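PDB 5NO8: Baccell_00875 from Bacteroides cellulosilyticus DSM 14838, which probably cleaves the linkage between L-rhamnose and glucuronic acid, as a polysaccharide lyase that removes the rhamnose caps of complex arabinogalactan proteins. Local coordinates for residues D122-Y127 and S234-V239; A163-W168 and V176-M181; G170-Y175 and G324-H329; G189-D194 and H238-N243. All blocks are in the same frame, centred on the assembly; numbering follows the deposited sequence. Where two conformers were deposited one is given.

Interaction 1: D122-Y127 and S234-V239; sequences DLVEEY and SLEWHV
Glu-125 OE1 accepts three hydrogen bonds on the buried face of this strand pair. Trp-237 NE1 donates over 2.8 Å to the anti lone pair of Glu-125 OE1, which lies close to the indole plane. From two residues further along the same strand, Tyr-127 OH gives its proton to Glu-125 OE1, also at 2.8 Å but from above the carboxylate plane; Trp-72 NE1 is the third donor. The second oxygen, OE2, forms a salt bridge with Arg-116, which would favour the ionised acid. Trp-237 reaches Glu-125 because its CG takes the crowded position between backbone N and carbonyl carbon (chi1 55°), which brings the indole N-H beside the carboxylate. The CE1 edge of Tyr-127 then meets the face of the six-membered ring of Trp-237 in an offset edge-to-face pair, planes 65° apart. An alanine in place of Glu-125 would remove the acceptor common to all three donors and would probably leave the buried Trp-237 NE1 and Tyr-127 OH poorly satisfied. On the opposite face, Val-124 CG2 sits over the centre of the His-238 imidazole, 3.6 Å from its centroid. Six backbone hydrogen bonds join Leu-123 with Val-239, Glu-125 with Trp-237 and Tyr-127 with Leu-235, the regular antiparallel ladder of two inner strands in an eight-stranded sheet.

Interaction 2: A163-W168 and V176-M181; sequences AHTHIW and VNAIRM
Strands 163-168 and 176-180 run antiparallel, with N-to-C directions 161° apart and axes 4.2 Å apart at their closest. His-164 with Ile-179 and His-166 with Asn-177 are the hydrogen-bonded pairs, each closed by two backbone bonds. The two halves differ: Asn-177 N meets His-166 O in the carbonyl plane on a lone pair, whereas His-166 N approaches Asn-177 O from 40° above that carbonyl's plane. The CA-H groups of Ala-163, Ala-178 and Val-176 make C-H...O contacts with carbonyl oxygens of the facing strand. Together the strands form a beta hairpin at the edge of an antiparallel sheet, with 163-168 outermost and 175-180 bonded on its other side to strand 187-194. A close side-chain overlap lies just past the end of the second strand. Met-181 crosses His-164 at about a right angle and lays CG over the centre of the imidazole, 3.5 Å from its centroid, while SD sits obliquely above the ring. A water in the ring plane bridges His-164 NE2, at 2.8 Å, to Met-181 O, to which it donates at 2.7 Å, so the imidazole is contacted on a face and at its edge, and the ring of Phe-578 also meets it. On the same side of the sheet, Ile-179 CG1 meets the edge of the His-166 ring at CD2, and His-166 NE2 is hydrogen-bonded to Ala-577 O. On the other side, Thr-165 CG2 and Val-176 CG1 are squeezed to 3.4 Å, tighter than usual for two carbons, and Ala-163 CB packs on Ala-178 CB at 4.1 Å.

Interaction 3: G170-Y175 and G324-H329; sequences GGSAAY and GNKQTH
Three direct hydrogen bonds join the turn 170-173 to the start of strand 326-335. Ser-172 N donates to Gln-327 O at 2.9 Å, nearly along the C=O axis, and Gln-327 N returns a straight bond of 3.0 Å to Ser-172 OG, so Ser-172 pairs with one residue through both backbone and side chain. Thr-328 OG1, anti to its backbone N (chi1 -169°), gives its proton to Gly-170 O at 2.6 Å. That oxygen also receives Ala-173 N, the bond that closes the type II' turn from Gly-170 to Ala-173. One water lies between Ser-172 O and Lys-326 NZ, accepting from the amine; a second sits 2.7 Å from Ser-172 OG and makes a weak bond to Asn-325 O. Apolar contact is slight: Ala-173 CB rests against Thr-328 CB at 3.7 Å, and Lys-326, bent at chi2, lays CD alongside Ser-172 CB. Steric limits bear on Gly-171, whose phi of 65° favours glycine and where a CB would clash with Gln-327 O. A valine at Thr-328 would lose one of the two donors to Gly-170 O and would probably weaken the strand's hold on the turn, though not the turn's own Ala-173 N bond. The joint is thus chiefly polar, and main-chain groups supply a partner in each of its direct bonds.

Interaction 4: G189-D194 and H238-N243; sequences GLVVTD and HVFAHN
Phe-240 folds its ring back over Gly-189, the residue paired with it across the strands. Its CG occupies the crowded position between backbone N and carbonyl carbon (chi1 56°), so that Gly-189 CA lies 4.1 Å from the ring centroid and 17° off the normal, with Gly-189 O over the same face nearer the rim. This fits the cross-strand pairing in antiparallel sheets called aromatic rescue of glycine. A CB on Gly-189 would come within 2.7 Å of Phe-240 CZ, a clash, and His-242 CD2 crowds the same spot. Val-191 CG2 abuts the edge of the Phe-240 ring, 3.6 Å from Phe-240 CE1, while helix 245-254 packs on this side through Leu-252 and Phe-248. Four backbone bonds, two between Gly-189 and Phe-240 and two between Val-191 and His-238, hold the register. On the opposite face, Leu-190 CG meets Val-239 CG2 at 4.2 Å, the side chains of a non-hydrogen-bonded pair. Further along, Thr-193 and Asp-194 both face Glu-236 in a classic beta bulge. Thr-193 OG1 lies at the edge of the His-238 ring, 3.5 Å from His-238 CD2, yet its hydrogen-bonding partner is Glu-236 OE2. Backbone bonds thus carry the polar part of the pairing, and the ring of Phe-240, with no polar group of its own, shields the bare main chain at Gly-189.

In the fold
From the N terminus, strand 122-127 opens interaction 1, which closes about 110 residues later on 234-239. Within that span the hairpin of interaction 2 closes over a short connection, and that connection, 170-175, starts interaction 3. Its partner 324-329 lies far downstream, so interaction 3 crosses both interactions 1 and 2. Interaction 4 follows interaction 2 in series, falls wholly within the span of interaction 3, and ends on the strand used by interaction 1, sharing His-238 and Val-239. Interactions 1, 4 and 2 therefore step across one antiparallel sheet, from 122-131 to its outermost strand 163-168, whereas interaction 3 ties this sheet to the following mixed sheet.

Interaction 1: D122-Y127 and S234-V239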
loop_
_atom_site.group_PDB
_atom_site.type_symbol
_atom_site.label_atom_id
_atom_site.label_comp_id
_atom_site.label_asym_id
_atom_site.label_seq_id
_atom_site.Cartn_x
_atom_site.Cartn_y
_atom_site.Cartn_z
ATOM N N ASP A 122 1.163 9.552 -28.455
ATOM C CA ASP A 122 0.287 9.114 -27.377
ATOM C C ASP A 122 -0.913 8.362 -27.940
ATOM O O ASP A 122 -1.466 8.747 -28.980
ATOM C CB ASP A 122 -0.156 10.307 -26.572
ATOM C CG ASP A 122 1.044 11.053 -25.926
ATOM O OD1 ASP A 122 2.228 10.589 -25.978
ATOM O OD2 ASP A 122 0.794 12.100 -25.347
ATOM N N LEU A 123 -1.301 7.305 -27.242
ATOM C CA LEU A 123 -2.485 6.548 -27.606
ATOM C C LEU A 123 -3.687 7.278 -26.999
ATOM O O LEU A 123 -3.731 7.485 -25.784
ATOM C CB LEU A 123 -2.416 5.138 -27.059
ATOM C CG LEU A 123 -3.700 4.301 -27.039
ATOM C CD1 LEU A 123 -4.284 4.068 -28.427
ATOM C CD2 LEU A 123 -3.470 3.021 -26.248
ATOM N N VAL A 124 -4.641 7.654 -27.840
ATOM C CA VAL A 124 -5.880 8.245 -27.397
ATOM C C VAL A 124 -6.968 7.222 -27.698
ATOM O O VAL A 124 -7.090 6.773 -28.824
ATOM C CB VAL A 124 -6.140 9.586 -28.090
ATOM C CG1 VAL A 124 -7.426 10.197 -27.577
ATOM C CG2 VAL A 124 -4.951 10.546 -27.876
ATOM N N GLU A 125 -7.701 6.806 -26.675
ATOM C CA GLU A 125 -8.820 5.892 -26.834
ATOM C C GLU A 125 -10.096 6.556 -26.404
ATOM O O GLU A 125 -10.140 7.147 -25.324
ATOM C CB GLU A 125 -8.635 4.669 -25.953
ATOM C CG GLU A 125 -7.355 3.920 -26.171
ATOM C CD GLU A 125 -7.495 2.502 -25.652
ATOM O OE1 GLU A 125 -7.658 2.340 -24.410
ATOM O OE2 GLU A 125 -7.536 1.544 -26.474
ATOM N N GLU A 126 -11.124 6.449 -27.239
ATOM C CA GLU A 126 -12.447 6.981 -26.934
ATOM C C GLU A 126 -13.406 5.792 -26.897
ATOM O O GLU A 126 -13.483 5.045 -27.871
ATOM C CB GLU A 126 -12.826 7.989 -28.004
ATOM C CG GLU A 126 -14.128 8.735 -27.805
ATOM C CD GLU A 126 -14.502 9.557 -29.043
ATOM O OE1 GLU A 126 -13.621 10.194 -29.675
ATOM O OE2 GLU A 126 -15.687 9.531 -29.398
ATOM N N TYR A 127 -14.078 5.605 -25.762
ATOM C CA TYR A 127 -15.096 4.570 -25.559
ATOM C C TYR A 127 -16.445 5.284 -25.527
ATOM O O TYR A 127 -16.610 6.272 -24.795
ATOM C CB TYR A 127 -14.907 3.834 -24.227
ATOM C CG TYR A 127 -13.621 3.081 -24.104
ATOM C CD1 TYR A 127 -12.431 3.750 -23.864
ATOM C CD2 TYR A 127 -13.580 1.699 -24.199
ATOM C CE1 TYR A 127 -11.235 3.068 -23.753
ATOM C CE2 TYR A 127 -12.394 1.012 -24.084
ATOM C CZ TYR A 127 -11.212 1.702 -23.884
ATOM O OH TYR A 127 -10.006 1.025 -23.776
ATOM N N SER A 234 -19.538 8.910 -22.935
ATOM C CA SER A 234 -18.203 8.829 -23.497
ATOM C C SER A 234 -17.108 8.901 -22.433
ATOM O O SER A 234 -17.146 9.724 -21.521
ATOM C CB SER A 234 -17.943 9.917 -24.540
ATOM O OG SER A 234 -18.580 11.125 -24.183
ATOM N N LEU A 235 -16.130 8.035 -22.603
ATOM C CA LEU A 235 -14.931 8.023 -21.786
ATOM C C LEU A 235 -13.764 8.114 -22.763
ATOM O O LEU A 235 -13.711 7.362 -23.737
ATOM C CB LEU A 235 -14.855 6.740 -21.023
ATOM C CG LEU A 235 -13.544 6.415 -20.313
ATOM C CD1 LEU A 235 -13.383 7.274 -19.079
ATOM C CD2 LEU A 235 -13.460 4.935 -19.993
ATOM N N GLU A 236 -12.808 8.992 -22.459
ATOM C CA GLU A 236 -11.626 9.108 -23.265
ATOM C C GLU A 236 -10.409 9.161 -22.342
ATOM O O GLU A 236 -10.437 9.805 -21.297
ATOM C CB GLU A 236 -11.713 10.370 -24.122
ATOM C CG GLU A 236 -10.517 10.605 -25.022
ATOM C CD GLU A 236 -10.539 11.977 -25.684
ATOM O OE1 GLU A 236 -10.796 12.013 -26.902
ATOM O OE2 GLU A 236 -10.324 13.011 -24.996
ATOM N N TRP A 237 -9.333 8.517 -22.740
ATOM C CA TRP A 237 -8.091 8.717 -22.034
ATOM C C TRP A 237 -6.917 8.732 -22.989
ATOM O O TRP A 237 -7.049 8.281 -24.128
ATOM C CB TRP A 237 -7.906 7.684 -20.942
ATOM C CG TRP A 237 -7.984 6.206 -21.338
ATOM C CD1 TRP A 237 -7.385 5.586 -22.394
ATOM C CD2 TRP A 237 -8.670 5.178 -20.620
ATOM N NE1 TRP A 237 -7.672 4.255 -22.394
ATOM C CE2 TRP A 237 -8.457 3.971 -21.311
ATOM C CE3 TRP A 237 -9.415 5.156 -19.446
ATOM C CZ2 TRP A 237 -8.969 2.755 -20.865
ATOM C CZ3 TRP A 237 -9.943 3.938 -19.010
ATOM C CH2 TRP A 237 -9.723 2.772 -19.724
ATOM N N HIS A 238 -5.799 9.270 -22.498
ATOM C CA HIS A 238 -4.529 9.294 -23.210
ATOM C C HIS A 238 -3.562 8.394 -22.457
ATOM O O HIS A 238 -3.458 8.530 -21.235
ATOM C CB HIS A 238 -3.946 10.674 -23.175
ATOM C CG HIS A 238 -4.640 11.653 -24.048
ATOM N ND1 HIS A 238 -3.950 12.510 -24.871
ATOM C CD2 HIS A 238 -5.952 11.916 -24.242
ATOM C CE1 HIS A 238 -4.808 13.277 -25.529
ATOM N NE2 HIS A 238 -6.029 12.949 -25.152
ATOM N N VAL A 239 -2.883 7.501 -23.183
ATOM C CA VAL A 239 -1.840 6.632 -22.667
ATOM C C VAL A 239 -0.522 7.048 -23.294
ATOM O O VAL A 239 -0.441 7.242 -24.501
ATOM C CB VAL A 239 -2.156 5.164 -22.956
ATOM C CG1 VAL A 239 -1.027 4.273 -22.464
ATOM C CG2 VAL A 239 -3.471 4.785 -22.305
#

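Interaction 2: A163-W168 and V176-M181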
loop_
_atom_site.group_PDB
_atom_site.type_symbol
_atom_site.label_atom_id
_atom_site.label_comp_id
_atom_site.label_asym_id
_atom_site.label_seq_id
_atom_site.Cartn_x
_atom_site.Cartn_y
_atom_site.Cartn_z
ATOM N N ALA A 163 5.604 -3.040 -13.570
ATOM C CA ALA A 163 5.296 -1.663 -13.146
ATOM C C ALA A 163 4.471 -1.627 -11.866
ATOM O O ALA A 163 3.521 -2.387 -11.718
ATOM C CB ALA A 163 4.562 -0.937 -14.251
ATOM N N HIS A 164 4.843 -0.711 -10.974
ATOM C CA HIS A 164 3.979 -0.319 -9.853
ATOM C C HIS A 164 2.891 0.596 -10.424
ATOM O O HIS A 164 3.183 1.681 -10.942
ATOM C CB HIS A 164 4.787 0.411 -8.798
ATOM C CG HIS A 164 5.833 -0.440 -8.153
ATOM N ND1 HIS A 164 5.548 -1.675 -7.617
ATOM C CD2 HIS A 164 7.149 -0.216 -7.920
ATOM C CE1 HIS A 164 6.650 -2.175 -7.079
ATOM N NE2 HIS A 164 7.636 -1.317 -7.262
ATOM N N THR A 165 1.645 0.148 -10.337
ATOM C CA THR A 165 0.543 0.837 -10.982
ATOM C C THR A 165 -0.204 1.701 -9.963
ATOM O O THR A 165 -0.873 1.183 -9.093
ATOM C CB THR A 165 -0.341 -0.226 -11.648
ATOM O OG1 THR A 165 0.497 -1.002 -12.534
ATOM C CG2 THR A 165 -1.392 0.397 -12.453
ATOM N N HIS A 166 -0.055 3.004 -10.071
ATOM C CA HIS A 166 -0.624 3.943 -9.100
ATOM C C HIS A 166 -1.926 4.439 -9.685
ATOM O O HIS A 166 -1.930 5.278 -10.593
ATOM C CB HIS A 166 0.362 5.055 -8.853
ATOM C CG HIS A 166 1.636 4.549 -8.251
ATOM N ND1 HIS A 166 1.660 3.886 -7.041
ATOM C CD2 HIS A 166 2.910 4.517 -8.733
ATOM C CE1 HIS A 166 2.903 3.491 -6.793
ATOM N NE2 HIS A 166 3.683 3.879 -7.789
ATOM N N ILE A 167 -3.017 3.918 -9.135
ATOM C CA ILE A 167 -4.360 4.192 -9.648
ATOM C C ILE A 167 -4.982 5.299 -8.808
ATOM O O ILE A 167 -4.949 5.208 -7.585
ATOM C CB ILE A 167 -5.245 2.949 -9.552
ATOM C CG1 ILE A 167 -4.583 1.770 -10.273
ATOM C CG2 ILE A 167 -6.630 3.230 -10.148
ATOM C CD1 ILE A 167 -5.222 0.453 -9.915
ATOM N N TRP A 168 -5.514 6.326 -9.460
ATOM C CA TRP A 168 -6.294 7.348 -8.768
ATOM C C TRP A 168 -7.689 7.398 -9.330
ATOM O O TRP A 168 -7.885 7.784 -10.510
ATOM C CB TRP A 168 -5.655 8.724 -8.797
ATOM C CG TRP A 168 -6.457 9.735 -8.043
ATOM C CD1 TRP A 168 -6.798 10.986 -8.472
ATOM C CD2 TRP A 168 -7.068 9.573 -6.748
ATOM N NE1 TRP A 168 -7.577 11.599 -7.534
ATOM C CE2 TRP A 168 -7.740 10.778 -6.459
ATOM C CE3 TRP A 168 -7.076 8.545 -5.789
ATOM C CZ2 TRP A 168 -8.442 10.989 -5.261
ATOM C CZ3 TRP A 168 -7.802 8.743 -4.613
ATOM C CH2 TRP A 168 -8.463 9.975 -4.364
ATOM N N VAL A 176 -3.808 6.843 -14.088
ATOM C CA VAL A 176 -2.916 5.789 -13.657
ATOM C C VAL A 176 -1.479 6.211 -13.997
ATOM O O VAL A 176 -1.182 6.629 -15.123
ATOM C CB VAL A 176 -3.217 4.418 -14.294
ATOM C CG1 VAL A 176 -2.277 3.381 -13.726
ATOM C CG2 VAL A 176 -4.665 3.969 -14.072
ATOM N N ASN A 177 -0.608 6.156 -12.994
ATOM C CA ASN A 177 0.805 6.399 -13.183
ATOM C C ASN A 177 1.507 5.076 -12.956
ATOM O O ASN A 177 1.551 4.594 -11.839
ATOM C CB ASN A 177 1.277 7.457 -12.207
ATOM C CG ASN A 177 2.730 7.824 -12.400
ATOM O OD1 ASN A 177 3.319 7.535 -13.458
ATOM N ND2 ASN A 177 3.329 8.430 -11.385
ATOM N N ALA A 178 2.001 4.454 -14.036
ATOM C CA ALA A 178 2.657 3.182 -13.968
ATOM C C ALA A 178 4.163 3.365 -14.010
ATOM O O ALA A 178 4.725 3.757 -15.019
ATOM C CB ALA A 178 2.172 2.298 -15.089
ATOM N N ILE A 179 4.801 3.113 -12.867
ATOM C CA ILE A 179 6.232 3.341 -12.696
ATOM C C ILE A 179 6.958 2.012 -12.776
ATOM O O ILE A 179 6.696 1.106 -12.003
ATOM C CB ILE A 179 6.512 4.038 -11.351
ATOM C CG1 ILE A 179 5.810 5.399 -11.277
ATOM C CG2 ILE A 179 8.003 4.183 -11.112
ATOM C CD1 ILE A 179 6.227 6.412 -12.313
ATOM N N ARG A 180 7.845 1.870 -13.748
ATOM C CA ARG A 180 8.660 0.670 -13.850
ATOM C C ARG A 180 9.352 0.430 -12.520
ATOM O O ARG A 180 9.867 1.368 -11.905
ATOM C CB ARG A 180 9.699 0.805 -14.968
ATOM C CG ARG A 180 10.377 -0.506 -15.352
ATOM C CD ARG A 180 11.609 -0.197 -16.190
ATOM N NE ARG A 180 11.299 0.674 -17.323
ATOM C CZ ARG A 180 11.092 0.301 -18.586
ATOM N NH1 ARG A 180 11.186 -0.960 -18.973
ATOM N NH2 ARG A 180 10.791 1.224 -19.480
ATOM N N MET A 181 9.334 -0.807 -12.054
ATOM C CA MET A 181 9.693 -1.082 -10.654
ATOM C C MET A 181 11.152 -0.728 -10.323
ATOM O O MET A 181 11.453 -0.276 -9.206
ATOM C CB MET A 181 9.342 -2.511 -10.246
ATOM C CG MET A 181 7.849 -2.835 -10.340
ATOM S SD MET A 181 7.488 -4.451 -9.683
ATOM C CE MET A 181 5.718 -4.573 -9.956
HETATM O O HOH W 1 10.352 -0.972 -6.859
#

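Interaction 3: G170-Y175 and G324-H329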
loop_
_atom_site.group_PDB
_atom_site.type_symbol
_atom_site.label_atom_id
_atom_site.label_comp_id
_atom_site.label_asym_id
_atom_site.label_seq_id
_atom_site.Cartn_x
_atom_site.Cartn_y
_atom_site.Cartn_z
ATOM N N GLY A 170 -10.030 9.414 -9.427
ATOM C CA GLY A 170 -10.342 10.836 -9.278
ATOM C C GLY A 170 -11.420 11.383 -10.179
ATOM O O GLY A 170 -11.385 12.578 -10.520
ATOM N N GLY A 171 -12.377 10.554 -10.572
ATOM C CA GLY A 171 -13.523 11.045 -11.354
ATOM C C GLY A 171 -13.067 11.549 -12.717
ATOM O O GLY A 171 -12.423 10.806 -13.474
ATOM N N SER A 172 -13.382 12.813 -13.023
ATOM C CA SER A 172 -12.978 13.432 -14.290
ATOM C C SER A 172 -11.481 13.599 -14.395
ATOM O O SER A 172 -10.975 13.735 -15.504
ATOM C CB SER A 172 -13.641 14.800 -14.506
ATOM O OG SER A 172 -15.049 14.726 -14.329
ATOM N N ALA A 173 -10.791 13.611 -13.250
ATOM C CA ALA A 173 -9.342 13.782 -13.197
ATOM C C ALA A 173 -8.659 12.510 -12.743
ATOM O O ALA A 173 -7.566 12.540 -12.159
ATOM C CB ALA A 173 -9.008 14.918 -12.267
ATOM N N ALA A 174 -9.292 11.371 -13.033
ATOM C CA ALA A 174 -8.692 10.091 -12.739
ATOM C C ALA A 174 -7.443 9.861 -13.599
ATOM O O ALA A 174 -7.295 10.424 -14.665
ATOM C CB ALA A 174 -9.699 8.983 -12.973
ATOM N N TYR A 175 -6.551 9.007 -13.105
ATOM C CA TYR A 175 -5.347 8.663 -13.811
ATOM C C TYR A 175 -4.765 7.348 -13.316
ATOM O O TYR A 175 -5.140 6.822 -12.281
ATOM C CB TYR A 175 -4.305 9.789 -13.709
ATOM C CG TYR A 175 -3.775 10.066 -12.323
ATOM C CD1 TYR A 175 -2.878 9.198 -11.692
ATOM C CD2 TYR A 175 -4.184 11.191 -11.627
ATOM C CE1 TYR A 175 -2.406 9.455 -10.429
ATOM C CE2 TYR A 175 -3.689 11.470 -10.381
ATOM C CZ TYR A 175 -2.795 10.597 -9.792
ATOM O OH TYR A 175 -2.347 10.842 -8.528
ATOM N N GLY A 324 -17.959 23.177 -16.260
ATOM C CA GLY A 324 -19.309 22.779 -16.641
ATOM C C GLY A 324 -19.752 21.436 -16.129
ATOM O O GLY A 324 -20.819 21.340 -15.543
ATOM N N ASN A 325 -18.982 20.381 -16.407
ATOM C CA ASN A 325 -19.411 19.040 -16.066
ATOM C C ASN A 325 -18.317 18.132 -15.490
ATOM O O ASN A 325 -18.467 16.909 -15.500
ATOM C CB ASN A 325 -20.030 18.395 -17.313
ATOM C CG ASN A 325 -19.006 18.080 -18.395
ATOM O OD1 ASN A 325 -17.911 18.617 -18.433
ATOM N ND2 ASN A 325 -19.377 17.179 -19.285
ATOM N N LYS A 326 -17.236 18.718 -15.004
ATOM C CA LYS A 326 -16.136 17.919 -14.464
ATOM C C LYS A 326 -16.182 17.934 -12.939
ATOM O O LYS A 326 -16.620 18.930 -12.311
ATOM C CB LYS A 326 -14.792 18.467 -14.932
ATOM C CG LYS A 326 -14.654 18.668 -16.427
ATOM C CD LYS A 326 -14.203 17.410 -17.106
ATOM C CE LYS A 326 -13.996 17.645 -18.589
ATOM N NZ LYS A 326 -14.008 16.334 -19.292
ATOM N N GLN A 327 -15.689 16.842 -12.350
ATOM C CA GLN A 327 -15.559 16.748 -10.905
ATOM C C GLN A 327 -14.419 15.866 -10.527
ATOM O O GLN A 327 -14.105 14.891 -11.206
ATOM C CB GLN A 327 -16.826 16.259 -10.211
ATOM C CG GLN A 327 -17.243 14.844 -10.510
ATOM C CD GLN A 327 -18.511 14.465 -9.768
ATOM O OE1 GLN A 327 -19.574 14.317 -10.378
ATOM N NE2 GLN A 327 -18.408 14.304 -8.446
ATOM N N THR A 328 -13.817 16.209 -9.413
ATOM C CA THR A 328 -12.790 15.348 -8.813
ATOM C C THR A 328 -12.802 15.574 -7.322
ATOM O O THR A 328 -13.552 16.424 -6.838
ATOM C CB THR A 328 -11.398 15.574 -9.477
ATOM O OG1 THR A 328 -10.467 14.560 -9.065
ATOM C CG2 THR A 328 -10.793 16.929 -9.185
ATOM N N HIS A 329 -11.998 14.813 -6.588
ATOM C CA HIS A 329 -12.033 14.855 -5.140
ATOM C C HIS A 329 -10.697 14.559 -4.460
ATOM O O HIS A 329 -9.711 14.178 -5.108
ATOM C CB HIS A 329 -13.108 13.885 -4.633
ATOM C CG HIS A 329 -12.661 12.455 -4.552
ATOM N ND1 HIS A 329 -12.487 11.664 -5.661
ATOM C CD2 HIS A 329 -12.315 11.695 -3.488
ATOM C CE1 HIS A 329 -12.099 10.455 -5.275
ATOM N NE2 HIS A 329 -11.983 10.447 -3.962
HETATM O O HOH W 2 -12.761 13.950 -17.839
HETATM O O HOH W 3 -16.682 14.216 -16.398
#

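Interaction 4: G189-D194 and H238-N243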
loop_
_atom_site.group_PDB
_atom_site.type_symbol
_atom_site.label_atom_id
_atom_site.label_comp_id
_atom_site.label_asym_id
_atom_site.label_seq_id
_atom_site.Cartn_x
_atom_site.Cartn_y
_atom_site.Cartn_z
ATOM N N GLY A 189 1.815 6.581 -18.402
ATOM C CA GLY A 189 0.708 7.282 -17.792
ATOM C C GLY A 189 -0.572 7.052 -18.558
ATOM O O GLY A 189 -0.548 6.819 -19.776
ATOM N N LEU A 190 -1.685 7.137 -17.832
ATOM C CA LEU A 190 -3.019 7.124 -18.406
ATOM C C LEU A 190 -3.729 8.280 -17.735
ATOM O O LEU A 190 -3.790 8.309 -16.504
ATOM C CB LEU A 190 -3.742 5.812 -18.104
ATOM C CG LEU A 190 -5.185 5.663 -18.625
ATOM C CD1 LEU A 190 -5.553 4.189 -18.737
ATOM C CD2 LEU A 190 -6.213 6.365 -17.724
ATOM N N VAL A 191 -4.230 9.218 -18.539
ATOM C CA VAL A 191 -4.928 10.391 -18.052
ATOM C C VAL A 191 -6.307 10.422 -18.681
ATOM O O VAL A 191 -6.424 10.431 -19.919
ATOM C CB VAL A 191 -4.147 11.670 -18.366
ATOM C CG1 VAL A 191 -4.989 12.932 -18.145
ATOM C CG2 VAL A 191 -2.907 11.711 -17.493
ATOM N N VAL A 192 -7.332 10.445 -17.833
ATOM C CA VAL A 192 -8.723 10.566 -18.322
ATOM C C VAL A 192 -8.963 12.002 -18.785
ATOM O O VAL A 192 -8.719 12.996 -18.068
ATOM C CB VAL A 192 -9.752 10.153 -17.239
ATOM C CG1 VAL A 192 -11.195 10.503 -17.643
ATOM C CG2 VAL A 192 -9.585 8.698 -16.887
ATOM N N THR A 193 -9.470 12.123 -20.008
ATOM C CA THR A 193 -9.755 13.426 -20.609
ATOM C C THR A 193 -11.203 13.671 -20.956
ATOM O O THR A 193 -11.551 14.800 -21.216
ATOM C CB THR A 193 -8.901 13.623 -21.878
ATOM O OG1 THR A 193 -9.040 12.491 -22.761
ATOM C CG2 THR A 193 -7.436 13.752 -21.470
ATOM N N ASP A 194 -12.052 12.649 -20.955
ATOM C CA ASP A 194 -13.477 12.861 -21.062
ATOM C C ASP A 194 -14.140 11.750 -20.255
ATOM O O ASP A 194 -13.621 10.648 -20.184
ATOM C CB ASP A 194 -13.929 12.853 -22.537
ATOM C CG ASP A 194 -15.343 13.391 -22.723
ATOM O OD1 ASP A 194 -15.833 14.185 -21.881
ATOM O OD2 ASP A 194 -15.980 13.048 -23.737
ATOM N N HIS A 238 -5.799 9.270 -22.498
ATOM C CA HIS A 238 -4.529 9.294 -23.210
ATOM C C HIS A 238 -3.562 8.394 -22.457
ATOM O O HIS A 238 -3.458 8.530 -21.235
ATOM C CB HIS A 238 -3.946 10.674 -23.175
ATOM C CG HIS A 238 -4.640 11.653 -24.048
ATOM N ND1 HIS A 238 -3.950 12.510 -24.871
ATOM C CD2 HIS A 238 -5.952 11.916 -24.242
ATOM C CE1 HIS A 238 -4.808 13.277 -25.529
ATOM N NE2 HIS A 238 -6.029 12.949 -25.152
ATOM N N VAL A 239 -2.883 7.501 -23.183
ATOM C CA VAL A 239 -1.840 6.632 -22.667
ATOM C C VAL A 239 -0.522 7.048 -23.294
ATOM O O VAL A 239 -0.441 7.242 -24.501
ATOM C CB VAL A 239 -2.156 5.164 -22.956
ATOM C CG1 VAL A 239 -1.027 4.273 -22.464
ATOM C CG2 VAL A 239 -3.471 4.785 -22.305
ATOM N N PHE A 240 0.495 7.276 -22.468
ATOM C CA PHE A 240 1.694 7.978 -22.956
ATOM C C PHE A 240 2.912 7.661 -22.100
ATOM O O PHE A 240 2.810 7.337 -20.922
ATOM C CB PHE A 240 1.490 9.499 -22.933
ATOM C CG PHE A 240 1.097 10.028 -21.576
ATOM C CD1 PHE A 240 -0.257 10.076 -21.208
ATOM C CD2 PHE A 240 2.050 10.461 -20.662
ATOM C CE1 PHE A 240 -0.636 10.548 -19.966
ATOM C CE2 PHE A 240 1.667 10.928 -19.400
ATOM C CZ PHE A 240 0.325 10.974 -19.054
ATOM N N ALA A 241 4.069 7.797 -22.726
ATOM C CA ALA A 241 5.334 7.628 -22.056
ATOM C C ALA A 241 5.653 8.888 -21.269
ATOM O O ALA A 241 5.312 9.987 -21.674
ATOM C CB ALA A 241 6.429 7.394 -23.093
ATOM N N HIS A 242 6.335 8.720 -20.151
ATOM C CA HIS A 242 6.832 9.841 -19.386
ATOM C C HIS A 242 8.103 9.494 -18.632
ATOM O O HIS A 242 8.502 8.344 -18.556
ATOM C CB HIS A 242 5.738 10.432 -18.464
ATOM C CG HIS A 242 5.370 9.557 -17.312
ATOM N ND1 HIS A 242 6.130 9.480 -16.166
ATOM C CD2 HIS A 242 4.339 8.691 -17.136
ATOM C CE1 HIS A 242 5.564 8.639 -15.318
ATOM N NE2 HIS A 242 4.484 8.134 -15.889
ATOM N N ASN A 243 8.741 10.510 -18.100
ATOM C CA ASN A 243 10.062 10.370 -17.469
ATOM C C ASN A 243 10.088 10.411 -15.965
ATOM O O ASN A 243 11.155 10.468 -15.377
ATOM C CB ASN A 243 10.997 11.424 -18.052
ATOM C CG ASN A 243 11.446 11.074 -19.447
ATOM O OD1 ASN A 243 11.704 9.901 -19.760
ATOM N ND2 ASN A 243 11.543 12.086 -20.306
#